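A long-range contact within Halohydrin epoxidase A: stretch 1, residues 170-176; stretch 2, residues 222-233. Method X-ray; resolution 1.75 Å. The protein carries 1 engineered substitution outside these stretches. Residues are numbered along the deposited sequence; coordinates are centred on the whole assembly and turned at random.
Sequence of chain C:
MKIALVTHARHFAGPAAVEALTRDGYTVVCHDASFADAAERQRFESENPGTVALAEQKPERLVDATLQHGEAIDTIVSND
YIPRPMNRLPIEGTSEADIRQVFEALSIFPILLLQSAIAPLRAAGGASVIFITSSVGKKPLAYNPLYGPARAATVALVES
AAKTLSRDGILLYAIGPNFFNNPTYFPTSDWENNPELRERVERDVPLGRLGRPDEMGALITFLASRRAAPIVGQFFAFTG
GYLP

Stretch 1 (170-176) ILLYAIG
Stretch 2 222-233: FLASRRAAPIVG

Residues 170-176 form an extended β-strand, with phi between -147° and -99° and psi between 90° and 156°. Residues 222-233 fold around one flank of it, first as the last part of a helix, then as a loop containing a 3-10 segment at Ala229 and Pro230. Helical angles hold at Phe222, Leu223 and Ala224; Arg226 is the first residue to leave them, with positive phi (63°/12°), and the chain then turns back to meet the strand. The register is set by Leu171 CA to Val232 CA at 5.8 Å and Tyr173 CA to Gly233 CA at 5.2 Å. Together the stretches bury 463 Å².

One direct hydrogen bond joins them, from Gly233 N to Leu172 O, 2.8 Å long with an N-H...O angle of 138°. Gly233 adopts 89°/20°, where a β-carbon would be jammed against the carbonyl oxygen of Val232, so glycine suits the place by its backbone alone.

Tyr173 is the main bump of the strand. Its CA-CB bond points sideways, but chi1 of -46° (m) and chi2 of -97° bring the ring into a hollow lined by Leu223, Ile231 and Val232. Leu223, pointing toward the strand with chi1 -66° (m) and chi2 180° (t), lays its CD2 methyl over one face of the Tyr173 ring, 4.0 Å from the centroid and 18° off the normal, a CH-pi contact. Ile231 O lies at the ring edge, near its plane, 3.8 Å from Tyr173 CE1. Tyr173 CE1 packs 4.0 Å from Ile231 CG1 and, obliquely, 3.5 Å from Val232 CA; Ile231 has chi1 64° (p) and chi2 -177° (t).

Two waters serve the phenol oxygen where it reaches the backbone of stretch 2. Water 1 lies 2.8 Å from Tyr173 OH and donates to Leu223 O at 2.7 Å; water 2 lies 2.9 Å from Tyr173 OH and donates a weak bond to Ala228 O at 2.9 Å. The hydroxyl is thus linked to backbone carbonyls before and after the turn.

Next to the tyrosine, Leu171 points toward stretch 2 (chi1 -49°, m; chi2 180°, t). Val232, at -55°/144° with chi1 62° (p), fits its CG2 methyl against the strand, 3.7 Å from Leu171 CA, 3.8 Å from Leu171 CB and 3.7 Å from Leu172 N. Farther out, Leu171 CD1 reaches Ala229 CB at 4.0 Å, the short alanine side chain meeting the tip of the long leucine. Arg226 CG borders this methyl at 4.3 Å from Leu171 CD1, while its guanidinium is bonded elsewhere in the structure. Past the tyrosine, Ile175 (chi1 -57°, m; chi2 176°, t) extends CD1 to 4.2 Å from Leu223 CD1. Ile170 and Ala174 point away.

The loop is braced internally: Ile231 N bonds Ala228 O at 3.1 Å and Val232 N bonds Ala229 O at 3.0 Å. Near the start of the stretch, Ser225 OG donates to Phe222 O at 2.8 Å.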

# COMPACT_ATOMS: atom_id res chain seq x y z
N ILE C 170 -18.28 -8.14 -15.14
CA ILE C 170 -18.86 -7.53 -13.94
C ILE C 170 -17.71 -6.79 -13.27
O ILE C 170 -16.84 -7.43 -12.67
CB ILE C 170 -19.47 -8.59 -13.01
CG1 ILE C 170 -20.58 -9.38 -13.73
CG2 ILE C 170 -20.01 -7.94 -11.76
CD1 ILE C 170 -20.98 -10.67 -12.99
N LEU C 171 -17.68 -5.46 -13.38
CA LEU C 171 -16.50 -4.66 -13.04
C LEU C 171 -16.69 -3.99 -11.69
O LEU C 171 -17.61 -3.17 -11.53
CB LEU C 171 -16.23 -3.62 -14.13
CG LEU C 171 -16.21 -4.18 -15.55
CD1 LEU C 171 -15.94 -3.07 -16.53
CD2 LEU C 171 -15.16 -5.26 -15.69
N LEU C 172 -15.84 -4.33 -10.72
CA LEU C 172 -15.97 -3.87 -9.35
C LEU C 172 -14.97 -2.75 -9.07
O LEU C 172 -13.85 -2.76 -9.60
CB LEU C 172 -15.74 -5.02 -8.35
CG LEU C 172 -16.98 -5.84 -7.95
CD1 LEU C 172 -17.70 -6.50 -9.13
CD2 LEU C 172 -16.62 -6.88 -6.89
N TYR C 173 -15.39 -1.77 -8.25
CA TYR C 173 -14.53 -0.66 -7.86
C TYR C 173 -14.88 -0.25 -6.44
O TYR C 173 -16.01 -0.46 -5.97
CB TYR C 173 -14.67 0.58 -8.75
CG TYR C 173 -14.66 0.34 -10.25
CD1 TYR C 173 -13.49 0.49 -10.99
CD2 TYR C 173 -15.83 -0.02 -10.92
CE1 TYR C 173 -13.48 0.27 -12.35
CE2 TYR C 173 -15.83 -0.23 -12.28
CZ TYR C 173 -14.65 -0.09 -12.99
OH TYR C 173 -14.64 -0.29 -14.35
N ALA C 174 -13.92 0.37 -5.75
CA ALA C 174 -14.17 0.98 -4.46
C ALA C 174 -13.79 2.45 -4.51
O ALA C 174 -12.77 2.81 -5.09
CB ALA C 174 -13.40 0.27 -3.34
N ILE C 175 -14.64 3.29 -3.94
CA ILE C 175 -14.34 4.71 -3.78
C ILE C 175 -14.20 4.98 -2.29
O ILE C 175 -15.04 4.53 -1.49
CB ILE C 175 -15.41 5.60 -4.43
CG1 ILE C 175 -15.56 5.24 -5.91
CG2 ILE C 175 -15.04 7.07 -4.26
CD1 ILE C 175 -16.66 5.99 -6.63
N GLY C 176 -13.13 5.69 -1.92
CA GLY C 176 -12.86 5.99 -0.53
C GLY C 176 -12.87 7.48 -0.28
O GLY C 176 -11.85 8.17 -0.39
N PHE C 222 -18.43 8.13 -14.84
CA PHE C 222 -17.28 7.69 -15.62
C PHE C 222 -17.02 6.21 -15.43
O PHE C 222 -16.78 5.48 -16.40
CB PHE C 222 -16.04 8.50 -15.25
CG PHE C 222 -14.79 8.04 -15.95
CD1 PHE C 222 -14.59 8.33 -17.29
CD2 PHE C 222 -13.82 7.33 -15.27
CE1 PHE C 222 -13.45 7.92 -17.95
CE2 PHE C 222 -12.65 6.91 -15.93
CZ PHE C 222 -12.48 7.21 -17.27
N LEU C 223 -17.09 5.73 -14.18
CA LEU C 223 -16.95 4.29 -13.94
C LEU C 223 -18.09 3.52 -14.58
O LEU C 223 -17.86 2.52 -15.28
CB LEU C 223 -16.85 3.99 -12.45
CG LEU C 223 -15.59 4.55 -11.76
CD1 LEU C 223 -15.57 4.23 -10.28
CD2 LEU C 223 -14.30 4.04 -12.43
N ALA C 224 -19.33 3.98 -14.41
CA ALA C 224 -20.49 3.27 -14.95
C ALA C 224 -20.46 3.16 -16.47
O ALA C 224 -21.10 2.26 -17.02
CB ALA C 224 -21.79 3.96 -14.52
N SER C 225 -19.73 4.05 -17.16
CA SER C 225 -19.66 4.05 -18.62
C SER C 225 -18.84 2.90 -19.17
O SER C 225 -18.98 2.56 -20.35
CB SER C 225 -19.03 5.36 -19.11
OG SER C 225 -17.61 5.31 -19.04
N ARG C 226 -17.96 2.32 -18.36
CA ARG C 226 -17.03 1.24 -18.72
C ARG C 226 -16.02 1.67 -19.79
O ARG C 226 -15.30 0.81 -20.33
CB ARG C 226 -17.78 -0.03 -19.17
CG ARG C 226 -18.92 -0.46 -18.25
CD ARG C 226 -19.57 -1.80 -18.68
NE ARG C 226 -20.97 -1.92 -18.24
CZ ARG C 226 -21.81 -2.89 -18.61
NH1 ARG C 226 -21.40 -3.87 -19.42
NH2 ARG C 226 -23.07 -2.90 -18.17
N ARG C 227 -15.92 2.96 -20.09
CA ARG C 227 -15.00 3.43 -21.12
C ARG C 227 -13.54 3.21 -20.75
O ARG C 227 -12.69 3.18 -21.65
CB ARG C 227 -15.24 4.91 -21.43
CG ARG C 227 -16.61 5.19 -22.06
CD ARG C 227 -16.63 6.52 -22.81
NE ARG C 227 -16.29 7.62 -21.92
CZ ARG C 227 -15.28 8.46 -22.11
NH1 ARG C 227 -14.49 8.35 -23.17
NH2 ARG C 227 -15.06 9.42 -21.22
N ALA C 228 -13.22 3.08 -19.46
CA ALA C 228 -11.85 2.82 -19.02
C ALA C 228 -11.81 1.53 -18.22
O ALA C 228 -11.21 1.46 -17.15
CB ALA C 228 -11.30 3.98 -18.19
N ALA C 229 -12.44 0.48 -18.76
CA ALA C 229 -12.55 -0.82 -18.10
C ALA C 229 -11.26 -1.34 -17.45
O ALA C 229 -11.34 -1.97 -16.40
CB ALA C 229 -13.07 -1.86 -19.10
N PRO C 230 -10.07 -1.12 -18.02
CA PRO C 230 -8.86 -1.71 -17.40
C PRO C 230 -8.51 -1.18 -16.01
O PRO C 230 -7.58 -1.72 -15.39
CB PRO C 230 -7.75 -1.36 -18.40
CG PRO C 230 -8.46 -1.26 -19.72
CD PRO C 230 -9.75 -0.57 -19.36
N ILE C 231 -9.18 -0.15 -15.49
CA ILE C 231 -8.86 0.30 -14.13
C ILE C 231 -9.72 -0.48 -13.13
O ILE C 231 -9.75 -0.18 -11.93
CB ILE C 231 -9.04 1.83 -13.98
CG1 ILE C 231 -10.49 2.26 -14.19
CG2 ILE C 231 -8.16 2.57 -14.98
CD1 ILE C 231 -10.68 3.76 -14.14
N VAL C 232 -10.38 -1.53 -13.61
CA VAL C 232 -11.23 -2.36 -12.76
C VAL C 232 -10.47 -2.91 -11.55
O VAL C 232 -9.29 -3.28 -11.63
CB VAL C 232 -11.82 -3.52 -13.59
CG1 VAL C 232 -10.71 -4.40 -14.14
CG2 VAL C 232 -12.79 -4.35 -12.75
N GLY C 233 -11.17 -2.99 -10.43
CA GLY C 233 -10.71 -3.82 -9.32
C GLY C 233 -9.80 -3.14 -8.32
O GLY C 233 -9.12 -3.83 -7.55
O HOH W 1 -17.19 -0.11 -15.42
O HOH W 2 -13.60 2.06 -15.62